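Long-range contacts in iota-carrageenase (Alteromonas sp., PDB 1H80), which hydrolyses the beta-1,4 linkages inside iota-carrageenan, a sulfated galactan of red algal cell walls, inverting the anomeric configuration: residues G119-F124 and T149-K154; R181-N186 and N206-G211. All coordinates share one frame; numbering follows the deposited sequence. Where two conformers were deposited one is given.

Contact 1: residues G119-F124 and T149-K154; sequences GFLVDF and TIDDNK. With CA (calcium ion), chain C.
Two successive rungs of the right-handed parallel beta-helix meet where residues 119-124 run beside residues 149-154, with Val-122 level with Ile-150 and Asp-123 level with Asp-151. The strand axes lie 4.7 Å apart at closest and diverge by 27°. Four backbone hydrogen bonds join them in the staggered parallel pattern: Phe-120 O takes the N-H of Thr-149, Thr-149 O that of Val-122, Val-122 O that of Asp-151, and Asp-151 O that of Phe-124.

Leu-121, Asp-123, Thr-149 and Asp-151 share one face. In Leu-121, CG is anti to the backbone N (chi1 178°), and chi2 (72°) turns CD1 to within 3.7 Å of Asp-151 CG. The two side chains cross at about a right angle. Asp-123 OD1 and Asp-151 OD2 stand 4.4 Å apart, their carboxylate planes nearly perpendicular; Lys-125 makes a salt bridge to each, which probably offsets the repulsion between them.

On the buried face, Val-122 and Ile-150 point into the coil and both touch Val-134. Beyond the strand, Asp-152 OD1 sits in the plane of the Phe-124 ring at its edge, 3.7 Å from CD2, while also accepting the N-H of Asn-153.

At the other end the ligands of a calcium ion include Gly-119 O, Ser-82 O, Asn-118 OD1 and four waters. Just past this site, a separate water donates to Phe-120 O at 2.9 Å and bridges it to Thr-149 OG1.

Contact 2: residues R181-N186 and N206-G211; sequences RIKQNN and NLHSEG
In Lys-183, CG is anti to the backbone N (chi1 166°), and a bend at chi2 (61°) turns CD back over His-208, whose own CG is likewise anti to its backbone N. The two side chains lie side by side and point the same way, and Lys-183 CE makes a CH-pi contact over the centre of the imidazole, 3.8 Å from the His-208 ring centroid. A weak hydrogen bond from Lys-183 NZ to Asn-185 OD1 ends the lysine chain, Asn-185 ND2 is hydrogen-bonded to Asp-151 OD1, and His-208 NE2 is hydrogen-bonded to Ser-243 OG of the next strand.

Glu-210 is extended, and its OE1 receives the backbone N-H of Asn-186 through the anti lone pair, at 2.9 Å from Asn-186 N. A carboxylate oxygen thus closes the end of the pairing, where the backbone carbonyl Glu-210 O is poorly angled towards the same N. A water bridges Asn-185 OD1 and, weakly, Glu-210 OE2.

Four main-chain hydrogen bonds alternate between the strands, from Ile-182 N to Asn-206 O at one end to Glu-210 N to Gln-184 O at the other, with the axes almost exactly parallel (2°). On the inner face, Leu-207 CD2 reaches Ile-182 CB at 3.9 Å, and Leu-193 packs against both residues.

Each segment begins at a corner of the beta-helix. Strand 182-185 has strand 143-151 as its other neighbour, and strand 207-210 has strand 231-243 on its other side, so the contact is one step in a continuous parallel stack.

Contacts 1 and 2 are steps along the same parallel stack: strand 143-151 of contact 1 neighbours strand 177-185 of contact 2, joined by the probable hydrogen bond from Ile-150 N to Lys-183 O. Lys-154 NZ also meets Asn-186 OD1. Contact 1 is the more buried, contact 2 only partly so. Both keep an aliphatic pair inside, Val-122/Ile-150 and Ile-182/Leu-207, but contact 2 adds the polar Gln-184, hydrogen-bonded to Ser-159, and Ser-209. Outward, contact 1 sets two carboxylates against a shared lysine, whereas contact 2 pairs a lysine with an imidazole and finishes on a glutamate that accepts a backbone N-H. A calcium ion is bound at the start of 119-124.

Contact 1: residues G119-F124 and T149-K154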
loop_
_atom_site.group_PDB
_atom_site.type_symbol
_atom_site.label_atom_id
_atom_site.label_comp_id
_atom_site.label_asym_id
_atom_site.label_seq_id
_atom_site.Cartn_x
_atom_site.Cartn_y
_atom_site.Cartn_z
ATOM N N GLY A 119 5.488 -17.100 10.343
ATOM C CA GLY A 119 5.671 -15.665 10.443
ATOM C C GLY A 119 5.652 -15.094 11.838
ATOM O O GLY A 119 5.277 -15.767 12.792
ATOM N N PHE A 120 6.058 -13.835 11.950
ATOM C CA PHE A 120 6.103 -13.177 13.242
ATOM C C PHE A 120 5.144 -12.009 13.277
ATOM O O PHE A 120 4.394 -11.772 12.333
ATOM C CB PHE A 120 7.517 -12.689 13.554
ATOM C CG PHE A 120 8.073 -11.742 12.534
ATOM C CD1 PHE A 120 8.611 -12.216 11.342
ATOM C CD2 PHE A 120 8.060 -10.369 12.761
ATOM C CE1 PHE A 120 9.129 -11.340 10.392
ATOM C CE2 PHE A 120 8.573 -9.488 11.821
ATOM C CZ PHE A 120 9.110 -9.971 10.633
ATOM N N LEU A 121 5.194 -11.264 14.370
ATOM C CA LEU A 121 4.299 -10.141 14.542
ATOM C C LEU A 121 4.988 -8.797 14.706
ATOM O O LEU A 121 5.970 -8.673 15.440
ATOM C CB LEU A 121 3.420 -10.386 15.769
ATOM C CG LEU A 121 2.431 -9.284 16.139
ATOM C CD1 LEU A 121 1.309 -9.258 15.122
ATOM C CD2 LEU A 121 1.875 -9.536 17.530
ATOM N N VAL A 122 4.482 -7.804 13.986
ATOM C CA VAL A 122 4.952 -6.429 14.119
ATOM C C VAL A 122 3.732 -5.833 14.805
ATOM O O VAL A 122 2.639 -5.832 14.240
ATOM C CB VAL A 122 5.175 -5.740 12.766
ATOM C CG1 VAL A 122 5.380 -4.247 12.978
ATOM C CG2 VAL A 122 6.391 -6.337 12.082
ATOM N N ASP A 123 3.912 -5.342 16.026
ATOM C CA ASP A 123 2.792 -4.824 16.805
ATOM C C ASP A 123 2.823 -3.316 17.053
ATOM O O ASP A 123 3.747 -2.798 17.683
ATOM C CB ASP A 123 2.756 -5.579 18.137
ATOM C CG ASP A 123 1.499 -5.321 18.936
ATOM O OD1 ASP A 123 0.545 -4.728 18.396
ATOM O OD2 ASP A 123 1.467 -5.736 20.115
ATOM N N PHE A 124 1.803 -2.621 16.553
ATOM C CA PHE A 124 1.685 -1.173 16.731
ATOM C C PHE A 124 0.577 -0.849 17.729
ATOM O O PHE A 124 0.347 0.319 18.040
ATOM C CB PHE A 124 1.317 -0.468 15.417
ATOM C CG PHE A 124 2.410 -0.444 14.386
ATOM C CD1 PHE A 124 3.709 -0.826 14.698
ATOM C CD2 PHE A 124 2.134 0.003 13.095
ATOM C CE1 PHE A 124 4.718 -0.757 13.742
ATOM C CE2 PHE A 124 3.136 0.074 12.132
ATOM C CZ PHE A 124 4.430 -0.307 12.456
ATOM N N THR A 149 2.921 -10.595 10.212
ATOM C CA THR A 149 1.628 -9.971 10.398
ATOM C C THR A 149 1.882 -8.630 11.056
ATOM O O THR A 149 2.775 -8.498 11.893
ATOM C CB THR A 149 0.731 -10.824 11.317
ATOM O OG1 THR A 149 0.461 -12.082 10.685
ATOM C CG2 THR A 149 -0.583 -10.108 11.604
ATOM N N ILE A 150 1.109 -7.634 10.653
ATOM C CA ILE A 150 1.240 -6.305 11.212
ATOM C C ILE A 150 -0.055 -5.971 11.928
ATOM O O ILE A 150 -1.101 -5.852 11.294
ATOM C CB ILE A 150 1.466 -5.255 10.111
ATOM C CG1 ILE A 150 2.700 -5.624 9.285
ATOM C CG2 ILE A 150 1.617 -3.872 10.735
ATOM C CD1 ILE A 150 2.835 -4.827 8.006
ATOM N N ASP A 151 0.009 -5.860 13.251
ATOM C CA ASP A 151 -1.160 -5.488 14.036
ATOM C C ASP A 151 -1.112 -3.971 14.115
ATOM O O ASP A 151 -0.442 -3.393 14.974
ATOM C CB ASP A 151 -1.092 -6.092 15.439
ATOM C CG ASP A 151 -1.820 -7.417 15.542
ATOM O OD1 ASP A 151 -2.158 -8.008 14.494
ATOM O OD2 ASP A 151 -2.051 -7.870 16.681
ATOM N N ASP A 152 -1.815 -3.332 13.190
ATOM C CA ASP A 152 -1.848 -1.881 13.108
ATOM C C ASP A 152 -2.854 -1.322 14.105
ATOM O O ASP A 152 -3.596 -2.067 14.750
ATOM C CB ASP A 152 -2.249 -1.468 11.689
ATOM C CG ASP A 152 -1.745 -0.092 11.304
ATOM O OD1 ASP A 152 -1.370 0.701 12.194
ATOM O OD2 ASP A 152 -1.736 0.197 10.089
ATOM N N ASN A 153 -2.856 -0.002 14.231
ATOM C CA ASN A 153 -3.783 0.691 15.112
ATOM C C ASN A 153 -4.168 1.959 14.369
ATOM O O ASN A 153 -4.084 3.068 14.897
ATOM C CB ASN A 153 -3.115 1.023 16.446
ATOM C CG ASN A 153 -4.078 1.642 17.432
ATOM O OD1 ASN A 153 -5.222 1.202 17.556
ATOM N ND2 ASN A 153 -3.622 2.660 18.149
ATOM N N LYS A 154 -4.580 1.768 13.121
ATOM C CA LYS A 154 -4.971 2.858 12.244
ATOM C C LYS A 154 -3.940 3.976 12.225
ATOM O O LYS A 154 -4.273 5.153 12.343
ATOM C CB LYS A 154 -6.345 3.404 12.646
ATOM C CG LYS A 154 -7.474 2.408 12.434
ATOM C CD LYS A 154 -8.828 3.103 12.469
ATOM C CE LYS A 154 -9.969 2.118 12.274
ATOM N NZ LYS A 154 -10.074 1.172 13.421
HETATM CA CA CA C . 4.211 -17.065 14.374
HETATM O O HOH W 1 2.569 -13.765 11.408
HETATM O O HOH W 2 -0.930 2.590 18.403
HETATM O O HOH W 3 4.100 -18.420 16.272
HETATM O O HOH W 4 3.546 -15.001 15.481
HETATM O O HOH W 5 1.768 -17.507 15.024
HETATM O O HOH W 6 2.388 -16.051 12.926
#

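Contact 2: residues R181-N186 and N206-G211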
loop_
_atom_site.group_PDB
_atom_site.type_symbol
_atom_site.label_atom_id
_atom_site.label_comp_id
_atom_site.label_asym_id
_atom_site.label_seq_id
_atom_site.Cartn_x
_atom_site.Cartn_y
_atom_site.Cartn_z
ATOM N N ARG A 181 3.656 -12.565 1.482
ATOM C CA ARG A 181 3.160 -13.171 2.710
ATOM C C ARG A 181 3.089 -12.215 3.886
ATOM O O ARG A 181 3.759 -12.408 4.902
ATOM C CB ARG A 181 4.034 -14.370 3.075
ATOM C CG ARG A 181 4.092 -15.430 1.990
ATOM C CD ARG A 181 5.011 -16.565 2.387
ATOM N NE ARG A 181 4.519 -17.269 3.567
ATOM C CZ ARG A 181 5.233 -18.150 4.260
ATOM N NH1 ARG A 181 6.476 -18.433 3.896
ATOM N NH2 ARG A 181 4.702 -18.751 5.316
ATOM N N ILE A 182 2.263 -11.188 3.750
ATOM C CA ILE A 182 2.098 -10.220 4.813
ATOM C C ILE A 182 0.616 -9.982 5.019
ATOM O O ILE A 182 -0.153 -9.910 4.063
ATOM C CB ILE A 182 2.791 -8.885 4.480
ATOM C CG1 ILE A 182 4.290 -9.119 4.263
ATOM C CG2 ILE A 182 2.587 -7.895 5.624
ATOM C CD1 ILE A 182 5.032 -7.904 3.740
ATOM N N LYS A 183 0.220 -9.898 6.281
ATOM C CA LYS A 183 -1.164 -9.643 6.636
ATOM C C LYS A 183 -1.143 -8.432 7.542
ATOM O O LYS A 183 -0.337 -8.366 8.468
ATOM C CB LYS A 183 -1.758 -10.838 7.391
ATOM C CG LYS A 183 -3.087 -10.552 8.093
ATOM C CD LYS A 183 -4.177 -10.150 7.114
ATOM C CE LYS A 183 -5.457 -9.754 7.839
ATOM N NZ LYS A 183 -5.997 -10.877 8.662
ATOM N N GLN A 184 -2.006 -7.465 7.260
ATOM C CA GLN A 184 -2.092 -6.271 8.085
ATOM C C GLN A 184 -3.485 -6.177 8.678
ATOM O O GLN A 184 -4.482 -6.279 7.962
ATOM C CB GLN A 184 -1.804 -5.013 7.266
ATOM C CG GLN A 184 -1.825 -3.739 8.101
ATOM C CD GLN A 184 -1.208 -2.560 7.379
ATOM O OE1 GLN A 184 -0.312 -2.730 6.556
ATOM N NE2 GLN A 184 -1.667 -1.357 7.699
ATOM N N ASN A 185 -3.548 -6.000 9.992
ATOM C CA ASN A 185 -4.832 -5.877 10.668
ATOM C C ASN A 185 -5.079 -4.445 11.105
ATOM O O ASN A 185 -4.153 -3.726 11.481
ATOM C CB ASN A 185 -4.886 -6.777 11.904
ATOM C CG ASN A 185 -4.798 -8.245 11.561
ATOM O OD1 ASN A 185 -5.587 -8.756 10.769
ATOM N ND2 ASN A 185 -3.838 -8.936 12.160
ATOM N N ASN A 186 -6.341 -4.044 11.037
ATOM C CA ASN A 186 -6.785 -2.722 11.460
ATOM C C ASN A 186 -6.027 -1.534 10.871
ATOM O O ASN A 186 -5.488 -0.699 11.598
ATOM C CB ASN A 186 -6.765 -2.660 12.993
ATOM C CG ASN A 186 -7.567 -1.494 13.536
ATOM O OD1 ASN A 186 -8.537 -1.060 12.917
ATOM N ND2 ASN A 186 -7.175 -0.992 14.704
ATOM N N ASN A 206 0.603 -12.688 -2.138
ATOM C CA ASN A 206 -0.027 -13.106 -0.893
ATOM C C ASN A 206 0.010 -11.987 0.134
ATOM O O ASN A 206 0.657 -12.092 1.179
ATOM C CB ASN A 206 0.673 -14.348 -0.339
ATOM C CG ASN A 206 -0.130 -15.026 0.753
ATOM O OD1 ASN A 206 -1.143 -14.498 1.213
ATOM N ND2 ASN A 206 0.322 -16.202 1.176
ATOM N N LEU A 207 -0.695 -10.909 -0.185
ATOM C CA LEU A 207 -0.773 -9.741 0.682
ATOM C C LEU A 207 -2.235 -9.537 1.036
ATOM O O LEU A 207 -3.104 -9.652 0.176
ATOM C CB LEU A 207 -0.234 -8.515 -0.052
ATOM C CG LEU A 207 1.204 -8.641 -0.554
ATOM C CD1 LEU A 207 1.577 -7.377 -1.319
ATOM C CD2 LEU A 207 2.157 -8.864 0.621
ATOM N N HIS A 208 -2.506 -9.247 2.302
ATOM C CA HIS A 208 -3.877 -9.057 2.748
ATOM C C HIS A 208 -3.920 -7.910 3.745
ATOM O O HIS A 208 -3.159 -7.890 4.709
ATOM C CB HIS A 208 -4.372 -10.350 3.402
ATOM C CG HIS A 208 -5.773 -10.284 3.924
ATOM N ND1 HIS A 208 -6.366 -11.338 4.582
ATOM C CD2 HIS A 208 -6.702 -9.297 3.881
ATOM C CE1 HIS A 208 -7.598 -11.006 4.926
ATOM N NE2 HIS A 208 -7.826 -9.773 4.512
ATOM N N SER A 209 -4.792 -6.942 3.493
ATOM C CA SER A 209 -4.932 -5.819 4.404
ATOM C C SER A 209 -6.376 -5.698 4.852
ATOM O O SER A 209 -7.293 -5.779 4.038
ATOM C CB SER A 209 -4.498 -4.509 3.736
ATOM O OG SER A 209 -4.681 -3.418 4.626
ATOM N N GLU A 210 -6.563 -5.539 6.158
ATOM C CA GLU A 210 -7.885 -5.351 6.733
ATOM C C GLU A 210 -7.966 -3.842 6.915
ATOM O O GLU A 210 -7.294 -3.281 7.779
ATOM C CB GLU A 210 -7.992 -6.046 8.086
ATOM C CG GLU A 210 -9.314 -5.781 8.788
ATOM C CD GLU A 210 -9.340 -6.330 10.197
ATOM O OE1 GLU A 210 -8.531 -5.871 11.034
ATOM O OE2 GLU A 210 -10.170 -7.224 10.466
ATOM N N GLY A 211 -8.779 -3.190 6.092
ATOM C CA GLY A 211 -8.890 -1.745 6.151
ATOM C C GLY A 211 -7.986 -1.150 5.081
ATOM O O GLY A 211 -6.992 -1.770 4.689
HETATM O O HOH W 7 -1.170 -12.621 3.526
HETATM O O HOH W 8 -8.149 -9.033 11.382
#